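PDB 3S9X: ASCH domain from Vibrio cholerae TMA 21, which is of unknown function but carries an ASCH domain of the PUA clan, a fold consistent with a role in binding RNA or another nucleic acid. Local coordinates for residues Q11-Q16 against L79-N84; Y36-E41 against N45-L50. All coordinates share one frame; numbering follows the deposited sequence. Where two conformers were deposited one is given.

Interaction 1: residues Q11-Q16 against L79-N84; sequences QLFLEQ and LQVVTN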
ATOM      1  N   GLN A  11      13.616   9.957  -3.002  1.00  9.00           N
ATOM      2  CA  GLN A  11      13.552  10.965  -4.071  0.50 10.24           C
ATOM      3  C   GLN A  11      14.474  10.618  -5.223  1.00  9.39           C
ATOM      4  O   GLN A  11      14.074  10.685  -6.402  1.00 10.96           O
ATOM      5  CB  GLN A  11      13.893  12.354  -3.487  0.50 11.50           C
ATOM      6  CG  GLN A  11      13.725  13.437  -4.477  0.50 13.03           C
ATOM      7  CD  GLN A  11      13.610  14.827  -3.879  0.50 12.95           C
ATOM      8  OE1 GLN A  11      13.644  15.769  -4.645  0.50 16.37           O
ATOM      9  NE2 GLN A  11      13.443  14.947  -2.534  0.50 15.46           N
ATOM     10  N   LEU A  12      15.722  10.250  -4.927  1.00  9.20           N
ATOM     11  CA  LEU A  12      16.654   9.865  -5.952  1.00  9.87           C
ATOM     12  C   LEU A  12      16.157   8.698  -6.758  1.00  9.43           C
ATOM     13  O   LEU A  12      16.319   8.627  -7.992  1.00 10.53           O
ATOM     14  CB  LEU A  12      18.078   9.657  -5.401  1.00 10.26           C
ATOM     15  CG  LEU A  12      18.816  10.862  -4.878  1.00 13.25           C
ATOM     16  CD1 LEU A  12      20.022  10.413  -4.077  1.00 15.08           C
ATOM     17  CD2 LEU A  12      19.196  11.689  -6.017  1.00 18.43           C
ATOM     18  N   PHE A  13      15.625   7.690  -6.082  1.00  8.87           N
ATOM     19  CA  PHE A  13      15.147   6.468  -6.735  1.00  8.71           C
ATOM     20  C   PHE A  13      13.996   6.796  -7.651  1.00  7.65           C
ATOM     21  O   PHE A  13      13.910   6.300  -8.792  1.00  8.74           O
ATOM     22  CB  PHE A  13      14.745   5.451  -5.664  1.00  8.73           C
ATOM     23  CG  PHE A  13      14.594   4.010  -6.109  1.00  9.07           C
ATOM     24  CD1 PHE A  13      15.726   3.280  -6.444  1.00 11.77           C
ATOM     25  CD2 PHE A  13      13.394   3.390  -6.056  1.00  9.24           C
ATOM     26  CE1 PHE A  13      15.609   1.927  -6.701  1.00 13.15           C
ATOM     27  CE2 PHE A  13      13.295   2.028  -6.288  1.00 11.14           C
ATOM     28  CZ  PHE A  13      14.388   1.304  -6.635  1.00 13.09           C
ATOM     29  N   LEU A  14      13.049   7.595  -7.147  1.00  8.16           N
ATOM     30  CA  LEU A  14      11.910   8.024  -7.946  1.00  7.95           C
ATOM     31  C   LEU A  14      12.351   8.817  -9.183  1.00  8.57           C
ATOM     32  O   LEU A  14      11.827   8.600 -10.267  1.00 10.02           O
ATOM     33  CB  LEU A  14      11.010   8.876  -7.101  1.00  8.35           C
ATOM     34  CG  LEU A  14       9.706   9.436  -7.715  1.00 10.55           C
ATOM     35  CD1 LEU A  14       8.824   8.393  -8.462  1.00 10.65           C
ATOM     36  CD2 LEU A  14       8.878  10.200  -6.645  1.00 11.67           C
ATOM     37  N   GLU A  15      13.361   9.679  -8.996  1.00  9.94           N
ATOM     38  CA  GLU A  15      13.882  10.430 -10.154  1.00 11.50           C
ATOM     39  C   GLU A  15      14.495   9.503 -11.165  1.00 10.87           C
ATOM     40  O   GLU A  15      14.404   9.754 -12.374  1.00 11.61           O
ATOM     41  CB  GLU A  15      14.842  11.532  -9.755  1.00 14.14           C
ATOM     42  CG  GLU A  15      14.211  12.642  -9.047  1.00 15.33           C
ATOM     43  CD  GLU A  15      13.391  13.654  -9.941  1.00 24.71           C
ATOM     44  OE1 GLU A  15      13.231  14.827  -9.438  1.00 34.72           O
ATOM     45  OE2 GLU A  15      12.873  13.292 -11.089  1.00 33.59           O
ATOM     46  N   GLN A  16      15.119   8.384 -10.723  1.00 10.11           N
ATOM     47  CA  GLN A  16      15.632   7.411 -11.671  1.00 11.42           C
ATOM     48  C   GLN A  16      14.507   6.834 -12.491  1.00 10.99           C
ATOM     49  O   GLN A  16      14.638   6.679 -13.727  1.00 11.77           O
ATOM     50  CB  GLN A  16      16.456   6.311 -10.987  1.00 11.65           C
ATOM     51  CG  GLN A  16      17.758   6.772 -10.430  1.00 14.58           C
ATOM     52  CD  GLN A  16      18.602   5.744  -9.826  1.00 22.71           C
ATOM     53  OE1 GLN A  16      19.826   5.578 -10.165  1.00 31.58           O
ATOM     54  NE2 GLN A  16      18.041   5.068  -8.901  1.00 19.48           N
ATOM     55  N   LEU A  79       2.157   6.968  -7.533  1.00  8.05           N
ATOM     56  CA  LEU A  79       3.386   6.229  -7.395  1.00  7.93           C
ATOM     57  C   LEU A  79       3.868   6.262  -5.935  1.00  7.78           C
ATOM     58  O   LEU A  79       3.966   7.294  -5.320  1.00  9.55           O
ATOM     59  CB  LEU A  79       4.507   6.875  -8.231  1.00  7.29           C
ATOM     60  CG  LEU A  79       4.330   6.812  -9.734  1.00  9.55           C
ATOM     61  CD1 LEU A  79       5.452   7.605 -10.434  1.00 10.54           C
ATOM     62  CD2 LEU A  79       4.356   5.355 -10.203  1.00 10.35           C
ATOM     63  N   GLN A  80       4.174   5.069  -5.442  1.00  7.68           N
ATOM     64  CA  GLN A  80       4.766   4.911  -4.123  1.00  7.41           C
ATOM     65  C   GLN A  80       6.159   4.263  -4.303  1.00  7.12           C
ATOM     66  O   GLN A  80       6.273   3.155  -4.869  1.00  7.97           O
ATOM     67  CB  GLN A  80       3.929   4.083  -3.162  1.00  8.06           C
ATOM     68  CG  GLN A  80       4.574   3.821  -1.853  1.00  7.78           C
ATOM     69  CD  GLN A  80       3.793   3.013  -0.870  1.00  8.57           C
ATOM     70  OE1 GLN A  80       2.563   2.884  -1.010  1.00 11.65           O
ATOM     71  NE2 GLN A  80       4.490   2.464   0.160  1.00 10.10           N
ATOM     72  N   VAL A  81       7.167   4.915  -3.726  1.00  6.75           N
ATOM     73  CA  VAL A  81       8.426   4.292  -3.509  1.00  8.19           C
ATOM     74  C   VAL A  81       8.234   3.384  -2.301  1.00  6.71           C
ATOM     75  O   VAL A  81       8.009   3.872  -1.177  1.00  8.28           O
ATOM     76  CB  VAL A  81       9.614   5.282  -3.307  1.00  8.74           C
ATOM     77  CG1 VAL A  81      10.881   4.491  -3.061  1.00 10.55           C
ATOM     78  CG2 VAL A  81       9.686   6.279  -4.483  1.00 10.59           C
ATOM     79  N   VAL A  82       8.351   2.093  -2.532  1.00  7.33           N
ATOM     80  CA  VAL A  82       8.237   1.039  -1.481  1.00  6.50           C
ATOM     81  C   VAL A  82       9.599   0.863  -0.879  1.00  6.95           C
ATOM     82  O   VAL A  82      10.522   0.429  -1.558  1.00  8.02           O
ATOM     83  CB  VAL A  82       7.670  -0.263  -2.052  1.00  7.82           C
ATOM     84  CG1 VAL A  82       7.584  -1.347  -0.945  1.00 10.27           C
ATOM     85  CG2 VAL A  82       6.349  -0.018  -2.796  1.00  8.84           C
ATOM     86  N   THR A  83       9.750   1.249   0.380  1.00  8.30           N
ATOM     87  CA  THR A  83      11.006   1.051   1.082  1.00  8.10           C
ATOM     88  C   THR A  83      10.905  -0.161   2.017  1.00  8.45           C
ATOM     89  O   THR A  83       9.792  -0.658   2.314  1.00  8.17           O
ATOM     90  CB  THR A  83      11.390   2.268   1.905  1.00  9.10           C
ATOM     91  OG1 THR A  83      10.608   2.367   3.073  1.00 10.42           O
ATOM     92  CG2 THR A  83      11.271   3.599   1.103  1.00 10.00           C
ATOM     93  N   ASN A  84      12.055  -0.617   2.470  1.00  7.88           N
ATOM     94  CA  ASN A  84      12.080  -1.499   3.584  1.00  8.15           C
ATOM     95  C   ASN A  84      11.931  -0.732   4.881  1.00  7.62           C
ATOM     96  O   ASN A  84      11.691   0.466   4.904  1.00  7.91           O
ATOM     97  CB  ASN A  84      13.304  -2.433   3.522  1.00  8.65           C
ATOM     98  CG  ASN A  84      14.622  -1.743   3.814  1.00  8.50           C
ATOM     99  OD1 ASN A  84      14.650  -0.572   4.235  1.00  9.17           O
ATOM    100  ND2 ASN A  84      15.708  -2.468   3.530  1.00  9.39           N
TER
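Leu14, on the helix that includes residues 11-16, lies against Val81 and Leu79 of strand 79-83 in a wholly apolar contact. Its CB already touches the strand, with Leu14 CB 3.9 Å from Val81 CG2. The next bond sets CG opposite the amide nitrogen, beside the carbonyl carbon (chi1 -179°), and the branch then sends CD1 on to the other strand residue, where Leu14 CD1 meets Leu79 CD1 at 4.0 Å. One leucine thus spans two strand positions, its root on Val81 and one methyl on Leu79. Being two residues apart, Leu79 and Val81 face the helix from the same side of the strand, while Gln80 between them sets out from the backbone away from the helix.

Val81 divides its two methyls between neighbouring helix residues. While CG2 takes Leu14, CG1 approaches the ring of Phe13 obliquely, with Val81 CG1 4.1 Å from Phe13 CD2. No hydrogen bond joins the two segments.

The helix axis runs at 127° to the strand direction, with a closest approach of 9.2 Å, so the helix lies slantwise over the sheet face. Phe32 of the edge strand 32-35 packs against both Leu14 and Leu79. On the other flank, Phe13 reaches Pro89 and Ile92 of strand 89-102 and meets Tyr158 of strand 148-158 edge-to-face.

Interaction 2: residues Y36-E41 against N45-L50; sequences YFCADE and NVCADL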
ATOM      1  N   TYR A  36       7.164   2.294   3.802  1.00  8.44           N
ATOM      2  CA  TYR A  36       7.117   0.881   3.939  1.00  8.15           C
ATOM      3  C   TYR A  36       5.699   0.420   4.179  1.00  9.30           C
ATOM      4  O   TYR A  36       4.835   1.207   4.558  1.00  9.82           O
ATOM      5  CB  TYR A  36       8.112   0.352   5.009  1.00  8.89           C
ATOM      6  CG  TYR A  36       7.911   0.879   6.407  1.00  8.12           C
ATOM      7  CD1 TYR A  36       6.908   0.357   7.233  1.00  9.41           C
ATOM      8  CD2 TYR A  36       8.699   1.888   6.897  1.00 11.27           C
ATOM      9  CE1 TYR A  36       6.696   0.869   8.485  1.00 11.02           C
ATOM     10  CE2 TYR A  36       8.569   2.347   8.209  1.00 14.01           C
ATOM     11  CZ  TYR A  36       7.555   1.810   8.996  1.00 12.55           C
ATOM     12  OH  TYR A  36       7.380   2.280  10.286  1.00 15.54           O
ATOM     13  N   PHE A  37       5.455  -0.880   3.967  1.00 10.30           N
ATOM     14  CA  PHE A  37       4.201  -1.516   4.281  1.00 10.05           C
ATOM     15  C   PHE A  37       4.335  -2.164   5.661  1.00 11.25           C
ATOM     16  O   PHE A  37       5.448  -2.489   6.127  1.00 11.29           O
ATOM     17  CB  PHE A  37       3.914  -2.628   3.263  1.00 10.45           C
ATOM     18  CG  PHE A  37       3.333  -2.121   1.943  1.00 10.26           C
ATOM     19  CD1 PHE A  37       2.014  -2.320   1.664  1.00 13.22           C
ATOM     20  CD2 PHE A  37       4.072  -1.382   1.068  1.00 11.28           C
ATOM     21  CE1 PHE A  37       1.471  -1.862   0.459  1.00 13.91           C
ATOM     22  CE2 PHE A  37       3.445  -0.887  -0.128  1.00 11.78           C
ATOM     23  CZ  PHE A  37       2.174  -1.116  -0.373  1.00 10.93           C
ATOM     24  N   CYS A  38       3.185  -2.308   6.336  1.00 10.77           N
ATOM     25  CA  CYS A  38       3.082  -2.981   7.626  1.00 12.90           C
ATOM     26  C   CYS A  38       3.535  -2.092   8.786  1.00 13.11           C
ATOM     27  O   CYS A  38       3.962  -0.943   8.568  1.00 14.63           O
ATOM     28  CB  CYS A  38       3.712  -4.383   7.655  1.00 14.04           C
ATOM     29  SG  CYS A  38       3.459  -5.344   6.227  1.00 17.55           S
ATOM     30  N   ALA A  39       3.494  -2.646  10.000  1.00 13.41           N
ATOM     31  CA  ALA A  39       3.847  -1.894  11.206  1.00 13.10           C
ATOM     32  C   ALA A  39       4.968  -2.527  11.997  1.00 12.59           C
ATOM     33  O   ALA A  39       5.222  -2.122  13.109  1.00 14.21           O
ATOM     34  CB  ALA A  39       2.572  -1.701  12.100  1.00 16.84           C
ATOM     35  N   ASP A  40       5.650  -3.496  11.406  1.00 12.66           N
ATOM     36  CA  ASP A  40       6.808  -4.102  12.072  1.00 12.17           C
ATOM     37  C   ASP A  40       7.872  -4.449  11.045  1.00 10.92           C
ATOM     38  O   ASP A  40       7.549  -4.584   9.878  1.00 10.88           O
ATOM     39  CB  ASP A  40       6.411  -5.338  12.908  1.00 13.30           C
ATOM     40  CG  ASP A  40       5.922  -6.507  12.049  1.00 14.94           C
ATOM     41  OD1 ASP A  40       4.676  -6.623  11.732  1.00 18.73           O
ATOM     42  OD2 ASP A  40       6.726  -7.283  11.557  1.00 14.81           O
ATOM     43  N   GLU A  41       9.108  -4.550  11.480  1.00 10.60           N
ATOM     44  CA  GLU A  41      10.228  -4.753  10.596  1.00 10.31           C
ATOM     45  C   GLU A  41      10.132  -6.042   9.778  1.00  9.53           C
ATOM     46  O   GLU A  41      10.373  -6.034   8.572  1.00  9.64           O
ATOM     47  CB  GLU A  41      11.513  -4.708  11.450  1.00 12.12           C
ATOM     48  CG  GLU A  41      12.774  -4.976  10.666  1.00 12.45           C
ATOM     49  CD  GLU A  41      14.029  -4.730  11.459  1.00 15.54           C
ATOM     50  OE1 GLU A  41      13.975  -4.819  12.719  1.00 24.40           O
ATOM     51  OE2 GLU A  41      15.095  -4.578  10.899  1.00 19.66           O
ATOM     52  N   ASN A  45       9.702  -5.844   5.671  1.00  8.89           N
ATOM     53  CA  ASN A  45      10.754  -6.279   4.762  1.00  8.61           C
ATOM     54  C   ASN A  45      10.265  -7.397   3.884  1.00  8.36           C
ATOM     55  O   ASN A  45      10.607  -7.463   2.674  1.00  8.66           O
ATOM     56  CB  ASN A  45      12.031  -6.614   5.524  1.00  9.25           C
ATOM     57  CG  ASN A  45      12.663  -5.365   6.184  1.00  9.01           C
ATOM     58  OD1 ASN A  45      12.238  -4.269   5.876  1.00 10.14           O
ATOM     59  ND2 ASN A  45      13.613  -5.537   7.101  1.00 10.24           N
ATOM     60  N   VAL A  46       9.555  -8.352   4.479  1.00  8.28           N
ATOM     61  CA  VAL A  46       8.921  -9.439   3.690  1.00  8.60           C
ATOM     62  C   VAL A  46       7.969  -8.856   2.649  1.00  9.28           C
ATOM     63  O   VAL A  46       8.004  -9.229   1.460  1.00  9.41           O
ATOM     64  CB  VAL A  46       8.231 -10.495   4.629  1.00  9.36           C
ATOM     65  CG1 VAL A  46       7.163 -11.310   3.840  1.00 11.64           C
ATOM     66  CG2 VAL A  46       9.268 -11.377   5.290  1.00 10.78           C
ATOM     67  N   CYS A  47       7.138  -7.905   3.044  1.00  8.91           N
ATOM     68  CA  CYS A  47       6.194  -7.327   2.062  1.00  9.66           C
ATOM     69  C   CYS A  47       6.895  -6.521   0.961  1.00  8.43           C
ATOM     70  O   CYS A  47       6.463  -6.608  -0.178  1.00  8.19           O
ATOM     71  CB  CYS A  47       5.158  -6.448   2.724  1.00 10.53           C
ATOM     72  SG  CYS A  47       3.800  -7.411   3.462  1.00 12.56           S
ATOM     73  N   ALA A  48       7.954  -5.782   1.292  1.00  8.65           N
ATOM     74  CA  ALA A  48       8.643  -5.073   0.208  1.00  7.35           C
ATOM     75  C   ALA A  48       9.119  -6.092  -0.828  1.00  7.47           C
ATOM     76  O   ALA A  48       9.064  -5.853  -2.030  1.00  8.83           O
ATOM     77  CB  ALA A  48       9.775  -4.271   0.752  1.00  9.22           C
ATOM     78  N   ASP A  49       9.660  -7.232  -0.362  1.00  8.18           N
ATOM     79  CA  ASP A  49      10.161  -8.240  -1.257  1.00  8.89           C
ATOM     80  C   ASP A  49       9.053  -8.967  -2.015  1.00  8.17           C
ATOM     81  O   ASP A  49       9.224  -9.275  -3.190  1.00  8.79           O
ATOM     82  CB  ASP A  49      11.015  -9.279  -0.470  1.00  9.82           C
ATOM     83  CG  ASP A  49      11.858 -10.086  -1.369  1.00 10.63           C
ATOM     84  OD1 ASP A  49      12.730  -9.526  -2.033  1.00 15.81           O
ATOM     85  OD2 ASP A  49      11.623 -11.295  -1.406  1.00 14.83           O
ATOM     86  N   LEU A  50       7.932  -9.244  -1.374  1.00  8.60           N
ATOM     87  CA  LEU A  50       6.785  -9.817  -2.065  1.00  8.41           C
ATOM     88  C   LEU A  50       6.324  -8.891  -3.142  1.00  8.02           C
ATOM     89  O   LEU A  50       5.924  -9.325  -4.244  1.00  9.66           O
ATOM     90  CB  LEU A  50       5.631 -10.072  -1.077  1.00  8.40           C
ATOM     91  CG  LEU A  50       5.760 -11.227  -0.125  1.00  9.23           C
ATOM     92  CD1 LEU A  50       4.648 -11.125   0.904  1.00 10.12           C
ATOM     93  CD2 LEU A  50       5.764 -12.613  -0.838  1.00 11.27           C
TER
HETATM   94  O   HOH W   1      15.280  -3.535   8.416  1.00 15.83           O
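Glu41 and Asn45 sit one turn apart in the first part of helix 41-52, which follows directly on the loop from strand 32-35, and Asp40 is the N-cap of that helix. Asn45 N donates the helical hydrogen bond to Glu41 O over 3.0 Å. Beside it, the two side chains cross at a slant, the carboxylate and amide planes standing 85° apart. Glu41 CG, anti to its own amide nitrogen (chi1 177°), lies 3.7 Å from Asn45 ND2, and the extended chain beyond it carries the carboxylate out to a water that bridges the pair: the water lies within hydrogen-bonding distance of Glu41 OE2 and accepts from Asn45 ND2. The other end of the amide is also engaged, for Asn45 OD1 takes a hydrogen bond from Trp85 N, which fixes the rotation of the amide and ties the helix to the loop after strand 79-83.

Two residues beyond Asn45, Cys47 points its CB back to the loop. This CB packs on Phe37 CB at 4.1 Å, although the Phe37 ring itself leads off toward Gln80, Val82 and Ile51. Both cysteines hold their sulfur opposite their own carbonyl carbon, and these torsions bring Cys38 SG to 3.5 Å from Cys47 SG, a van der Waals contact without a disulfide.

How the interactions relate
Interaction 1 is a buried contact and interaction 2 a surface one, and the chemistry follows: the first is made purely of aliphatic and aromatic carbons, the second mixes a helical hydrogen bond, a bridging water and two sulfurs. Interaction 1 joins the N-terminal helix 8-19 to the sheet over a long sequence separation, whereas interaction 2 is local, closing a loop onto the helix that follows it, and is nested within the chain that interaction 1 spans. Strand 79-83 connects them. Gln80 and Val82 lie against Phe37, and Val82 against Ala48, while Leu79 and Val81 serve helix 8-19. Where the strand ends, Asn84 CB lies 3.2 Å from Asn45 OD1.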